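PDB 1I9Z: phosphatidylinositol phosphate phosphatase from Schizosaccharomyces pombe, which removes the 5-phosphate from soluble and lipid inositol phosphates through its central catalytic domain, helping to control phosphatidylinositol phosphate levels in membrane trafficking and signalling. Local coordinates for residues Ala30-Gly36 / Gly61-Gln67; Thr40-Trp46 / Val299-Tyr303; Thr113-Ile117 / Phe162-His166; Trp281-Ile285 / His306-Ala311. The contacts are given in a common frame with arbitrary orientation. Numbering follows the deposited sequence.

Interaction 1 (Ala30-Gly36 / Gly61-Gln67); sequences ASYNLNG and GFQEIVQ. With CA (calcium ion), chain B.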
loop_
_atom_site.group_PDB
_atom_site.type_symbol
_atom_site.label_atom_id
_atom_site.label_comp_id
_atom_site.label_asym_id
_atom_site.label_seq_id
_atom_site.Cartn_x
_atom_site.Cartn_y
_atom_site.Cartn_z
ATOM N N ALA A 30 2.541 6.590 0.144
ATOM C CA ALA A 30 3.819 7.126 0.545
ATOM C C ALA A 30 4.423 6.358 1.710
ATOM O O ALA A 30 3.745 6.080 2.689
ATOM C CB ALA A 30 3.620 8.656 0.986
ATOM N N SER A 31 5.733 6.122 1.622
ATOM C CA SER A 31 6.472 5.371 2.627
ATOM C C SER A 31 7.788 6.057 3.025
ATOM O O SER A 31 8.547 6.566 2.150
ATOM C CB SER A 31 6.765 3.937 2.101
ATOM O OG SER A 31 7.161 3.143 3.188
ATOM N N TYR A 32 8.098 6.035 4.326
ATOM C CA TYR A 32 9.322 6.645 4.811
ATOM C C TYR A 32 9.872 6.026 6.082
ATOM O O TYR A 32 9.185 6.022 7.107
ATOM C CB TYR A 32 9.057 8.151 5.039
ATOM C CG TYR A 32 10.264 9.089 5.103
ATOM C CD1 TYR A 32 11.587 8.654 4.933
ATOM C CD2 TYR A 32 10.051 10.477 5.266
ATOM C CE1 TYR A 32 12.678 9.603 4.946
ATOM C CE2 TYR A 32 11.094 11.377 5.273
ATOM C CZ TYR A 32 12.394 10.941 5.122
ATOM O OH TYR A 32 13.448 11.859 5.188
ATOM N N ASN A 33 11.054 5.409 6.014
ATOM C CA ASN A 33 11.725 4.915 7.215
ATOM C C ASN A 33 12.488 6.178 7.686
ATOM O O ASN A 33 13.458 6.633 7.060
ATOM C CB ASN A 33 12.796 3.831 6.914
ATOM C CG ASN A 33 13.482 3.402 8.155
ATOM O OD1 ASN A 33 13.893 4.251 8.961
ATOM N ND2 ASN A 33 13.665 2.074 8.346
ATOM N N LEU A 34 12.012 6.725 8.801
ATOM C CA LEU A 34 12.518 7.988 9.402
ATOM C C LEU A 34 13.797 7.981 10.179
ATOM O O LEU A 34 14.351 9.065 10.461
ATOM C CB LEU A 34 11.439 8.482 10.392
ATOM C CG LEU A 34 10.113 8.682 9.701
ATOM C CD1 LEU A 34 9.043 8.790 10.872
ATOM C CD2 LEU A 34 10.108 10.005 8.869
ATOM N N ASN A 35 14.266 6.789 10.582
ATOM C CA ASN A 35 15.456 6.711 11.407
ATOM C C ASN A 35 15.275 7.581 12.682
ATOM O O ASN A 35 16.263 8.188 13.181
ATOM C CB ASN A 35 16.688 7.168 10.634
ATOM C CG ASN A 35 17.979 6.789 11.311
ATOM O OD1 ASN A 35 18.118 5.721 11.927
ATOM N ND2 ASN A 35 18.961 7.706 11.223
ATOM N N GLY A 36 14.021 7.685 13.137
ATOM C CA GLY A 36 13.714 8.429 14.359
ATOM C C GLY A 36 13.791 9.940 14.225
ATOM O O GLY A 36 13.763 10.623 15.247
ATOM N N GLY A 61 2.732 5.568 5.269
ATOM C CA GLY A 61 3.305 4.641 6.198
ATOM C C GLY A 61 4.694 5.082 6.598
ATOM O O GLY A 61 5.553 5.450 5.742
ATOM N N PHE A 62 4.931 5.072 7.909
ATOM C CA PHE A 62 6.228 5.420 8.470
ATOM C C PHE A 62 6.842 4.237 9.177
ATOM O O PHE A 62 6.087 3.371 9.743
ATOM C CB PHE A 62 6.104 6.550 9.558
ATOM C CG PHE A 62 5.686 7.862 8.997
ATOM C CD1 PHE A 62 4.413 8.341 9.213
ATOM C CD2 PHE A 62 6.584 8.635 8.265
ATOM C CE1 PHE A 62 4.024 9.637 8.691
ATOM C CE2 PHE A 62 6.202 9.934 7.729
ATOM C CZ PHE A 62 4.926 10.415 7.959
ATOM N N GLN A 63 8.184 4.138 9.093
ATOM C CA GLN A 63 8.927 3.173 9.898
ATOM C C GLN A 63 9.915 3.965 10.772
ATOM O O GLN A 63 10.354 5.077 10.408
ATOM C CB GLN A 63 9.653 2.128 9.082
ATOM C CG GLN A 63 8.645 1.392 8.095
ATOM C CD GLN A 63 8.428 2.213 6.842
ATOM O OE1 GLN A 63 9.379 2.834 6.343
ATOM N NE2 GLN A 63 7.210 2.183 6.294
ATOM N N GLU A 64 10.284 3.377 11.899
ATOM C CA GLU A 64 11.199 4.016 12.860
ATOM C C GLU A 64 10.787 5.414 13.329
ATOM O O GLU A 64 11.623 6.357 13.344
ATOM C CB GLU A 64 12.664 4.040 12.364
ATOM C CG GLU A 64 13.127 2.617 12.018
ATOM C CD GLU A 64 14.616 2.501 11.898
ATOM O OE1 GLU A 64 15.330 3.209 12.655
ATOM O OE2 GLU A 64 15.089 1.641 11.146
ATOM N N ILE A 65 9.535 5.570 13.719
ATOM C CA ILE A 65 9.089 6.874 14.282
ATOM C C ILE A 65 10.028 7.133 15.480
ATOM O O ILE A 65 10.390 8.282 15.813
ATOM C CB ILE A 65 7.602 6.823 14.688
ATOM C CG1 ILE A 65 6.767 6.953 13.404
ATOM C CG2 ILE A 65 7.267 8.024 15.758
ATOM C CD1 ILE A 65 5.308 6.826 13.601
ATOM N N VAL A 66 10.468 6.040 16.092
ATOM C CA VAL A 66 11.500 6.100 17.121
ATOM C C VAL A 66 12.640 5.252 16.502
ATOM O O VAL A 66 12.419 4.127 16.040
ATOM C CB VAL A 66 11.063 5.473 18.440
ATOM C CG1 VAL A 66 12.255 5.532 19.435
ATOM C CG2 VAL A 66 9.897 6.254 18.995
ATOM N N GLN A 67 13.828 5.828 16.440
ATOM C CA GLN A 67 14.992 5.148 15.872
ATOM C C GLN A 67 15.266 3.822 16.585
ATOM O O GLN A 67 15.291 3.753 17.808
ATOM C CB GLN A 67 16.223 6.070 15.968
ATOM C CG GLN A 67 17.544 5.371 15.800
ATOM C CD GLN A 67 18.677 6.283 15.366
ATOM O OE1 GLN A 67 18.937 7.307 15.987
ATOM N NE2 GLN A 67 19.367 5.903 14.299
HETATM CA CA CA B . 17.714 2.703 11.034
HETATM O O HOH W 1 16.590 3.901 9.471
HETATM O O HOH W 2 21.653 7.397 12.427
HETATM O O HOH W 3 11.933 9.838 17.340
HETATM O O HOH W 4 17.377 0.506 11.304
HETATM O O HOH W 5 18.848 2.371 13.580
HETATM O O HOH W 6 19.759 2.726 10.200
#
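Two parallel strand ends lie side by side here, their axes 4.6 Å apart at 10°, close enough for direct backbone pairing. Gly61 N donates to Ala30 O (2.8 Å), Tyr32 N to Gly61 O (3.0 Å), Gln63 N to Tyr32 O (2.9 Å) and Leu34 N to Gln63 O (2.8 Å), an unbroken parallel ladder. On the face carrying Tyr32 and Phe62, Leu34 pushes its CD1 into the hollow between Phe62 and Ile65, 3.6 Å from Phe62 CD2 and 3.9 Å from Ile65 CG1. The ladder belongs to a beta-alpha-beta unit of the DNase I-like fold, whose active site opens at the C-terminal ends of such strands. Beyond the strand, the Glu64 carboxylate meets Asn33, whose ND2 donates to Glu64 OE2 (3.2 Å) and also to Asp207; the same OE2 binds the calcium ion at 2.8 Å. Asn33 OD1 closes an Asx turn by accepting from Asn35 N (3.0 Å). Gly36 fits closely against residues 64-67, with Gly36 CA 3.3 Å from Gln67 N; a CB there would clash, and the positive phi of Gly36 also suits glycine. A water bridges Gly36 O (2.9 Å) and Ile65 O (2.7 Å).

Interaction 2 (Thr40-Trp46 / Val299-Tyr303); sequences TTKLENW and VPLYY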
loop_
_atom_site.group_PDB
_atom_site.type_symbol
_atom_site.label_atom_id
_atom_site.label_comp_id
_atom_site.label_asym_id
_atom_site.label_seq_id
_atom_site.Cartn_x
_atom_site.Cartn_y
_atom_site.Cartn_z
ATOM N N THR A 40 8.009 17.049 10.784
ATOM C CA THR A 40 8.183 18.379 10.160
ATOM C C THR A 40 7.181 18.461 9.034
ATOM O O THR A 40 6.797 17.420 8.491
ATOM C CB THR A 40 9.638 18.541 9.590
ATOM O OG1 THR A 40 9.732 19.772 8.824
ATOM C CG2 THR A 40 10.015 17.339 8.671
ATOM N N THR A 41 6.742 19.674 8.666
ATOM C CA THR A 41 5.815 19.828 7.559
ATOM C C THR A 41 6.637 20.034 6.298
ATOM O O THR A 41 6.083 20.201 5.234
ATOM C CB THR A 41 4.946 21.097 7.712
ATOM O OG1 THR A 41 5.829 22.211 7.917
ATOM C CG2 THR A 41 4.053 20.991 8.949
ATOM N N LYS A 42 7.948 20.018 6.402
ATOM C CA LYS A 42 8.756 20.262 5.200
ATOM C C LYS A 42 8.909 18.945 4.419
ATOM O O LYS A 42 10.009 18.416 4.301
ATOM C CB LYS A 42 10.147 20.800 5.562
ATOM C CG LYS A 42 10.126 22.110 6.361
ATOM C CD LYS A 42 9.862 23.262 5.456
ATOM C CE LYS A 42 8.387 23.448 5.184
ATOM N NZ LYS A 42 8.113 24.850 4.651
ATOM N N LEU A 43 7.801 18.522 3.824
ATOM C CA LEU A 43 7.732 17.268 3.042
ATOM C C LEU A 43 7.161 17.480 1.668
ATOM O O LEU A 43 6.707 16.536 1.005
ATOM C CB LEU A 43 6.789 16.314 3.787
ATOM C CG LEU A 43 7.004 16.122 5.297
ATOM C CD1 LEU A 43 5.850 15.287 5.895
ATOM C CD2 LEU A 43 8.347 15.379 5.534
ATOM N N GLU A 44 7.105 18.731 1.204
ATOM C CA GLU A 44 6.451 18.993 -0.090
ATOM C C GLU A 44 6.929 18.112 -1.259
ATOM O O GLU A 44 6.127 17.691 -2.097
ATOM C CB GLU A 44 6.656 20.488 -0.472
ATOM C CG GLU A 44 6.557 21.498 0.734
ATOM C CD GLU A 44 7.614 21.364 1.907
ATOM O OE1 GLU A 44 8.883 21.232 1.746
ATOM O OE2 GLU A 44 7.110 21.435 3.062
ATOM N N ASN A 45 8.229 17.920 -1.337
ATOM C CA ASN A 45 8.856 17.139 -2.429
ATOM C C ASN A 45 8.409 15.692 -2.392
ATOM O O ASN A 45 8.407 14.984 -3.420
ATOM C CB ASN A 45 10.391 17.228 -2.318
ATOM C CG ASN A 45 10.915 18.640 -2.685
ATOM O OD1 ASN A 45 12.078 19.018 -2.366
ATOM N ND2 ASN A 45 10.045 19.438 -3.368
ATOM N N TRP A 46 8.001 15.260 -1.209
ATOM C CA TRP A 46 7.569 13.871 -1.071
ATOM C C TRP A 46 6.075 13.627 -1.352
ATOM O O TRP A 46 5.676 12.744 -2.116
ATOM C CB TRP A 46 7.999 13.384 0.332
ATOM C CG TRP A 46 7.505 11.966 0.704
ATOM C CD1 TRP A 46 7.472 10.856 -0.100
ATOM C CD2 TRP A 46 7.061 11.541 1.991
ATOM N NE1 TRP A 46 7.053 9.738 0.628
ATOM C CE2 TRP A 46 6.799 10.133 1.917
ATOM C CE3 TRP A 46 6.874 12.212 3.222
ATOM C CZ2 TRP A 46 6.354 9.407 3.009
ATOM C CZ3 TRP A 46 6.442 11.524 4.308
ATOM C CH2 TRP A 46 6.180 10.105 4.228
ATOM N N VAL A 299 12.222 10.183 -3.482
ATOM C CA VAL A 299 12.244 11.642 -3.481
ATOM C C VAL A 299 13.419 12.107 -2.674
ATOM O O VAL A 299 13.772 11.528 -1.679
ATOM C CB VAL A 299 10.905 12.162 -2.838
ATOM C CG1 VAL A 299 11.012 13.648 -2.490
ATOM C CG2 VAL A 299 9.746 11.862 -3.835
ATOM N N PRO A 300 14.021 13.214 -3.080
ATOM C CA PRO A 300 15.181 13.706 -2.347
ATOM C C PRO A 300 14.884 14.449 -1.033
ATOM O O PRO A 300 14.862 15.695 -1.008
ATOM C CB PRO A 300 15.911 14.609 -3.386
ATOM C CG PRO A 300 15.108 14.489 -4.669
ATOM C CD PRO A 300 13.724 14.034 -4.265
ATOM N N LEU A 301 14.583 13.713 0.039
ATOM C CA LEU A 301 14.480 14.296 1.403
ATOM C C LEU A 301 15.666 13.682 2.138
ATOM O O LEU A 301 15.960 12.486 1.958
ATOM C CB LEU A 301 13.208 13.941 2.154
ATOM C CG LEU A 301 11.923 14.640 1.709
ATOM C CD1 LEU A 301 10.853 14.388 2.778
ATOM C CD2 LEU A 301 12.195 16.195 1.570
ATOM N N TYR A 302 16.313 14.457 3.008
ATOM C CA TYR A 302 17.580 14.049 3.603
ATOM C C TYR A 302 17.603 13.915 5.125
ATOM O O TYR A 302 18.698 13.859 5.735
ATOM C CB TYR A 302 18.630 15.133 3.162
ATOM C CG TYR A 302 18.893 15.169 1.657
ATOM C CD1 TYR A 302 18.060 15.897 0.774
ATOM C CD2 TYR A 302 19.983 14.487 1.141
ATOM C CE1 TYR A 302 18.335 15.937 -0.646
ATOM C CE2 TYR A 302 20.279 14.484 -0.230
ATOM C CZ TYR A 302 19.436 15.223 -1.113
ATOM O OH TYR A 302 19.717 15.258 -2.449
ATOM N N TYR A 303 16.411 13.831 5.734
ATOM C CA TYR A 303 16.342 13.776 7.184
ATOM C C TYR A 303 16.747 12.459 7.770
ATOM O O TYR A 303 17.038 12.382 8.959
ATOM C CB TYR A 303 14.910 14.048 7.670
ATOM C CG TYR A 303 14.302 15.255 7.031
ATOM C CD1 TYR A 303 13.017 15.220 6.512
ATOM C CD2 TYR A 303 15.019 16.471 6.965
ATOM C CE1 TYR A 303 12.431 16.375 5.898
ATOM C CE2 TYR A 303 14.437 17.604 6.407
ATOM C CZ TYR A 303 13.155 17.554 5.873
ATOM O OH TYR A 303 12.555 18.690 5.301
#
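This is a partly buried packing contact between a loop plus the start of helix 44-47 and the loop that links strands 292-298 and 309-320. Its apolar centre is Leu301, whose CD1 touches both Leu43 CD2 and Trp46 CB at 3.9 Å. Val299 sits beside it against the start of the helix, with CG1 3.1 Å from Asn45 O and 4.1 Å from Trp46 CB. Leu43 occupies the N-cap position, and just ahead of it the chain is folded tightly: Thr40 OG1 accepts from Lys42 N (3.0 Å) in an ST turn, and Lys42 is the centre of an inverse gamma turn. In the DNase I-like fold of this phosphatase domain, helix 44-47 belongs to the crossover from strand 20-33 to strand 57-63, so the contact ties that crossover to a loop more than 250 residues away in sequence. One polar bond joins the two segments, from Tyr303 OH to Lys42 O at 2.7 Å. The Tyr303 ring packs its CE1 against Thr40 CG2 at 3.8 Å and Leu43 CD2 at 4.2 Å. Beyond the contact, Trp46 NE1 donates to Ile309 O, while its indole meets Tyr32 edge-to-face.

Interaction 3 (Thr113-Ile117 / Phe162-His166); sequences TALMI and FITSH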
loop_
_atom_site.group_PDB
_atom_site.type_symbol
_atom_site.label_atom_id
_atom_site.label_comp_id
_atom_site.label_asym_id
_atom_site.label_seq_id
_atom_site.Cartn_x
_atom_site.Cartn_y
_atom_site.Cartn_z
ATOM N N THR A 113 6.408 1.614 13.702
ATOM C CA THR A 113 5.744 1.544 12.407
ATOM C C THR A 113 4.351 2.129 12.526
ATOM O O THR A 113 3.642 1.767 13.480
ATOM C CB THR A 113 5.674 0.047 11.956
ATOM O OG1 THR A 113 7.010 -0.460 11.904
ATOM C CG2 THR A 113 4.962 -0.069 10.602
ATOM N N ALA A 114 3.969 3.047 11.610
ATOM C CA ALA A 114 2.614 3.597 11.676
ATOM C C ALA A 114 1.999 3.771 10.287
ATOM O O ALA A 114 2.703 3.982 9.284
ATOM C CB ALA A 114 2.615 4.962 12.430
ATOM N N LEU A 115 0.690 3.691 10.235
ATOM C CA LEU A 115 -0.050 3.844 8.980
ATOM C C LEU A 115 -1.143 4.871 9.247
ATOM O O LEU A 115 -1.849 4.800 10.259
ATOM C CB LEU A 115 -0.729 2.487 8.566
ATOM C CG LEU A 115 -1.452 2.532 7.213
ATOM C CD1 LEU A 115 -0.374 2.746 6.045
ATOM C CD2 LEU A 115 -2.269 1.181 7.026
ATOM N N MET A 116 -1.256 5.863 8.381
ATOM C CA MET A 116 -2.316 6.828 8.578
ATOM C C MET A 116 -2.926 7.098 7.220
ATOM O O MET A 116 -2.197 7.214 6.185
ATOM C CB MET A 116 -1.759 8.121 9.217
ATOM C CG MET A 116 -0.616 8.704 8.439
ATOM S SD MET A 116 0.240 10.091 9.406
ATOM C CE MET A 116 1.042 9.291 10.624
ATOM N N ILE A 117 -4.258 7.205 7.196
ATOM C CA ILE A 117 -4.954 7.387 5.928
ATOM C C ILE A 117 -5.823 8.661 5.975
ATOM O O ILE A 117 -6.578 8.873 6.950
ATOM C CB ILE A 117 -5.824 6.122 5.638
ATOM C CG1 ILE A 117 -4.904 4.885 5.428
ATOM C CG2 ILE A 117 -6.682 6.391 4.316
ATOM C CD1 ILE A 117 -5.677 3.619 4.977
ATOM N N PHE A 162 -4.891 -1.627 2.982
ATOM C CA PHE A 162 -3.557 -1.081 2.987
ATOM C C PHE A 162 -2.722 -1.603 4.156
ATOM O O PHE A 162 -3.175 -1.616 5.348
ATOM C CB PHE A 162 -3.617 0.465 3.031
ATOM C CG PHE A 162 -4.238 1.023 1.842
ATOM C CD1 PHE A 162 -5.621 1.252 1.805
ATOM C CD2 PHE A 162 -3.441 1.270 0.687
ATOM C CE1 PHE A 162 -6.232 1.745 0.645
ATOM C CE2 PHE A 162 -4.036 1.755 -0.468
ATOM C CZ PHE A 162 -5.415 1.993 -0.492
ATOM N N ILE A 163 -1.496 -2.025 3.831
ATOM C CA ILE A 163 -0.608 -2.549 4.829
ATOM C C ILE A 163 0.767 -1.945 4.728
ATOM O O ILE A 163 1.342 -1.920 3.634
ATOM C CB ILE A 163 -0.402 -4.072 4.675
ATOM C CG1 ILE A 163 -1.757 -4.760 4.518
ATOM C CG2 ILE A 163 0.390 -4.638 5.853
ATOM C CD1 ILE A 163 -1.815 -5.658 3.362
ATOM N N THR A 164 1.280 -1.383 5.840
ATOM C CA THR A 164 2.682 -0.968 5.820
ATOM C C THR A 164 3.452 -1.884 6.799
ATOM O O THR A 164 2.889 -2.394 7.767
ATOM C CB THR A 164 2.896 0.547 6.188
ATOM O OG1 THR A 164 4.242 0.885 5.871
ATOM C CG2 THR A 164 2.669 0.776 7.725
ATOM N N SER A 165 4.740 -2.153 6.551
ATOM C CA SER A 165 5.532 -3.033 7.400
ATOM C C SER A 165 6.971 -2.613 7.503
ATOM O O SER A 165 7.473 -1.771 6.695
ATOM C CB SER A 165 5.600 -4.468 6.782
ATOM O OG SER A 165 4.278 -4.897 6.683
ATOM N N HIS A 166 7.631 -3.213 8.484
ATOM C CA HIS A 166 9.074 -3.045 8.666
ATOM C C HIS A 166 9.496 -4.447 8.937
ATOM O O HIS A 166 9.124 -5.015 9.999
ATOM C CB HIS A 166 9.339 -2.151 9.872
ATOM C CG HIS A 166 10.739 -1.628 9.965
ATOM N ND1 HIS A 166 11.778 -2.042 9.147
ATOM C CD2 HIS A 166 11.280 -0.764 10.862
ATOM C CE1 HIS A 166 12.908 -1.456 9.544
ATOM N NE2 HIS A 166 12.618 -0.677 10.574
#
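The general principle of the DNase I-like beta sandwich is that two sheets pack face to face largely through side chains, and these two strands, one from each sheet, illustrate it. Their axes pass 7.0 Å apart at 160°, so they run roughly antiparallel, yet the spacing is that of stacked sheets and their backbones do not pair. Thr113 opens strand 113-117 by pointing toward the other sheet: its CG2 meets Thr164 CG2 at 3.8 Å, and its OG1 lies 3.5 Å from His166 CB. His166, at the end of strand 162-166, makes a weak hydrogen bond to the calcium ligand Glu64, and its side chain is about 6 Å from the metal. Ala114 turns its CB away, leaving its carbonyl O to touch Thr164 CG2 at 3.6 Å, so that this methyl group is touched by both Thr113 and Ala114. Leu115 again points inward. Its CB reaches Thr164 CG2 at 3.9 Å, while CD2 meets the opposing strand, 3.4 Å from Phe162 O and 4.3 Å from Phe162 CB; Val59 and Phe205 help to surround it. Met116 faces the other side of its sheet, against Phe62. The walk finishes in the apolar interior with Ile117, whose CD1 touches Phe162 CD1 at 4.0 Å.

Interaction 4 (Trp281-Ile285 / His306-Ala311); sequences WTDRI and HRPIYA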
loop_
_atom_site.group_PDB
_atom_site.type_symbol
_atom_site.label_atom_id
_atom_site.label_comp_id
_atom_site.label_asym_id
_atom_site.label_seq_id
_atom_site.Cartn_x
_atom_site.Cartn_y
_atom_site.Cartn_z
ATOM N N TRP A 281 17.525 -1.493 -2.257
ATOM C CA TRP A 281 16.171 -1.021 -2.428
ATOM C C TRP A 281 15.365 -1.649 -1.247
ATOM O O TRP A 281 14.552 -2.593 -1.419
ATOM C CB TRP A 281 15.566 -1.483 -3.773
ATOM C CG TRP A 281 16.113 -0.659 -4.906
ATOM C CD1 TRP A 281 15.835 0.673 -5.209
ATOM C CD2 TRP A 281 16.944 -1.148 -5.954
ATOM N NE1 TRP A 281 16.447 1.017 -6.423
ATOM C CE2 TRP A 281 17.117 -0.083 -6.893
ATOM C CE3 TRP A 281 17.554 -2.400 -6.209
ATOM C CZ2 TRP A 281 17.870 -0.243 -8.079
ATOM C CZ3 TRP A 281 18.307 -2.539 -7.409
ATOM C CH2 TRP A 281 18.440 -1.490 -8.297
ATOM N N THR A 282 15.588 -1.098 -0.040
ATOM C CA THR A 282 14.890 -1.620 1.156
ATOM C C THR A 282 13.412 -1.215 1.168
ATOM O O THR A 282 12.583 -1.926 1.716
ATOM C CB THR A 282 15.497 -1.046 2.471
ATOM O OG1 THR A 282 15.734 0.366 2.348
ATOM C CG2 THR A 282 16.790 -1.700 2.774
ATOM N N ASP A 283 13.097 -0.062 0.556
ATOM C CA ASP A 283 11.718 0.536 0.598
ATOM C C ASP A 283 10.942 0.224 -0.659
ATOM O O ASP A 283 11.382 0.578 -1.734
ATOM C CB ASP A 283 11.898 2.051 0.784
ATOM C CG ASP A 283 12.785 2.309 2.000
ATOM O OD1 ASP A 283 12.264 2.153 3.133
ATOM O OD2 ASP A 283 14.033 2.540 1.854
ATOM N N ARG A 284 9.794 -0.424 -0.501
ATOM C CA ARG A 284 9.056 -0.919 -1.700
ATOM C C ARG A 284 7.579 -0.757 -1.558
ATOM O O ARG A 284 7.038 -0.691 -0.426
ATOM C CB ARG A 284 9.395 -2.421 -1.871
ATOM C CG ARG A 284 10.921 -2.724 -1.766
ATOM C CD ARG A 284 11.684 -2.312 -3.023
ATOM N NE ARG A 284 11.643 -3.284 -4.136
ATOM C CZ ARG A 284 12.563 -4.253 -4.298
ATOM N NH1 ARG A 284 12.455 -5.077 -5.334
ATOM N NH2 ARG A 284 13.587 -4.413 -3.441
ATOM N N ILE A 285 6.898 -0.668 -2.693
ATOM C CA ILE A 285 5.420 -0.608 -2.684
ATOM C C ILE A 285 4.974 -1.647 -3.698
ATOM O O ILE A 285 5.405 -1.584 -4.840
ATOM C CB ILE A 285 4.919 0.790 -3.065
ATOM C CG1 ILE A 285 5.387 1.787 -1.999
ATOM C CG2 ILE A 285 3.382 0.875 -3.150
ATOM C CD1 ILE A 285 5.256 3.311 -2.557
ATOM N N HIS A 306 17.415 6.765 5.012
ATOM C CA HIS A 306 16.661 6.245 3.855
ATOM C C HIS A 306 16.029 7.407 3.105
ATOM O O HIS A 306 15.715 8.452 3.704
ATOM C CB HIS A 306 15.438 5.396 4.242
ATOM C CG HIS A 306 15.780 4.099 4.882
ATOM N ND1 HIS A 306 15.363 2.880 4.373
ATOM C CD2 HIS A 306 16.420 3.829 6.039
ATOM C CE1 HIS A 306 15.727 1.915 5.209
ATOM N NE2 HIS A 306 16.370 2.468 6.232
ATOM N N ARG A 307 15.828 7.246 1.799
ATOM C CA ARG A 307 14.989 8.228 1.059
ATOM C C ARG A 307 13.577 7.738 1.111
ATOM O O ARG A 307 13.348 6.516 1.161
ATOM C CB ARG A 307 15.311 8.288 -0.432
ATOM C CG ARG A 307 16.716 8.798 -0.699
ATOM C CD ARG A 307 16.703 10.433 -0.754
ATOM N NE ARG A 307 18.090 10.792 -0.972
ATOM C CZ ARG A 307 19.000 11.004 -0.035
ATOM N NH1 ARG A 307 18.717 10.998 1.284
ATOM N NH2 ARG A 307 20.294 11.019 -0.411
ATOM N N PRO A 308 12.592 8.657 1.148
ATOM C CA PRO A 308 11.182 8.311 1.159
ATOM C C PRO A 308 10.814 7.938 -0.288
ATOM O O PRO A 308 11.558 8.307 -1.253
ATOM C CB PRO A 308 10.461 9.625 1.621
ATOM C CG PRO A 308 11.421 10.718 1.232
ATOM C CD PRO A 308 12.836 10.123 1.166
ATOM N N ILE A 309 9.715 7.195 -0.449
ATOM C CA ILE A 309 9.249 6.809 -1.796
ATOM C C ILE A 309 7.725 6.990 -1.877
ATOM O O ILE A 309 7.042 7.240 -0.851
ATOM C CB ILE A 309 9.555 5.314 -2.116
ATOM C CG1 ILE A 309 8.925 4.406 -1.059
ATOM C CG2 ILE A 309 11.059 5.087 -2.132
ATOM C CD1 ILE A 309 8.897 2.874 -1.456
ATOM N N TYR A 310 7.183 6.956 -3.091
ATOM C CA TYR A 310 5.738 6.997 -3.236
ATOM C C TYR A 310 5.333 6.249 -4.499
ATOM O O TYR A 310 6.179 5.990 -5.388
ATOM C CB TYR A 310 5.178 8.447 -3.280
ATOM C CG TYR A 310 5.542 9.192 -4.560
ATOM C CD1 TYR A 310 4.703 9.125 -5.680
ATOM C CD2 TYR A 310 6.734 9.865 -4.666
ATOM C CE1 TYR A 310 5.050 9.745 -6.890
ATOM C CE2 TYR A 310 7.123 10.469 -5.895
ATOM C CZ TYR A 310 6.282 10.413 -6.972
ATOM O OH TYR A 310 6.624 11.072 -8.140
ATOM N N ALA A 311 4.046 5.921 -4.586
ATOM C CA ALA A 311 3.504 5.295 -5.781
ATOM C C ALA A 311 2.117 5.909 -5.936
ATOM O O ALA A 311 1.484 6.292 -4.917
ATOM C CB ALA A 311 3.395 3.738 -5.598
#
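His306 begins segment 306-311 at the active site, with its side chain about 5 Å from both the calcium ion and the bound inositol bisphosphate. Its ND1 donates to Asp283 OD2 across 2.9 Å in a nearly straight His-carboxylate hydrogen bond. Asp283 OD2 also accepts from Thr282 OG1 at 2.8 Å and is hydrogen-bonded to Thr260, a shared network consistent with a fixed imidazole. A paired His and Asp near the scissile phosphate is a hallmark of the DNase I-like superfamily, and by analogy His306 probably takes part in catalysis. Arg307 carries its guanidinium away to bond Thr267 O, and Pro308 likewise turns away, onto Tyr32. With Ile309 the chain becomes a strand: Ile309 CD1 packs over the Asp283 backbone, 3.4 Å from Asp283 O, and over Asp283 CB at 3.8 Å, and makes its apolar contact with Ile285 CG1 at 3.7 Å. Tyr310 points away and packs on Ser295 and Gln297 of strand 292-298. Ala311 faces inward again, its CB 3.6 Å from Ile285 CD1. Strands 283-285 and 309-311 run almost parallel, at 8°, but in different sheets: strand 309-320 lies between strands 20-33 and 292-298, while strand 283-288 edges the opposing sheet, with Trp281 before it packed on helix 228-232.

The four contacts show how a two-sheet scaffold delivers its loops to one catalytic cleft. Interactions 1, 3 and 4 share the sheet containing strands 20-33, 57-63, 113-120 and 309-320: Phe62 N lies 2.8 Å from Ala114 O, and Ser31 O 2.9 Å from Ile309 N. Interactions 3 and 4 do not touch, their nearest atoms being about 6 Å apart, yet each joins this sheet to its partner and brings a histidine, His166 or His306, near the calcium held by Glu64 of interaction 1. Interaction 2 stands farther out, with Tyr303 about 12 Å from the metal, and packs Trp46 CH2 3.5 Å from Phe62 CE2.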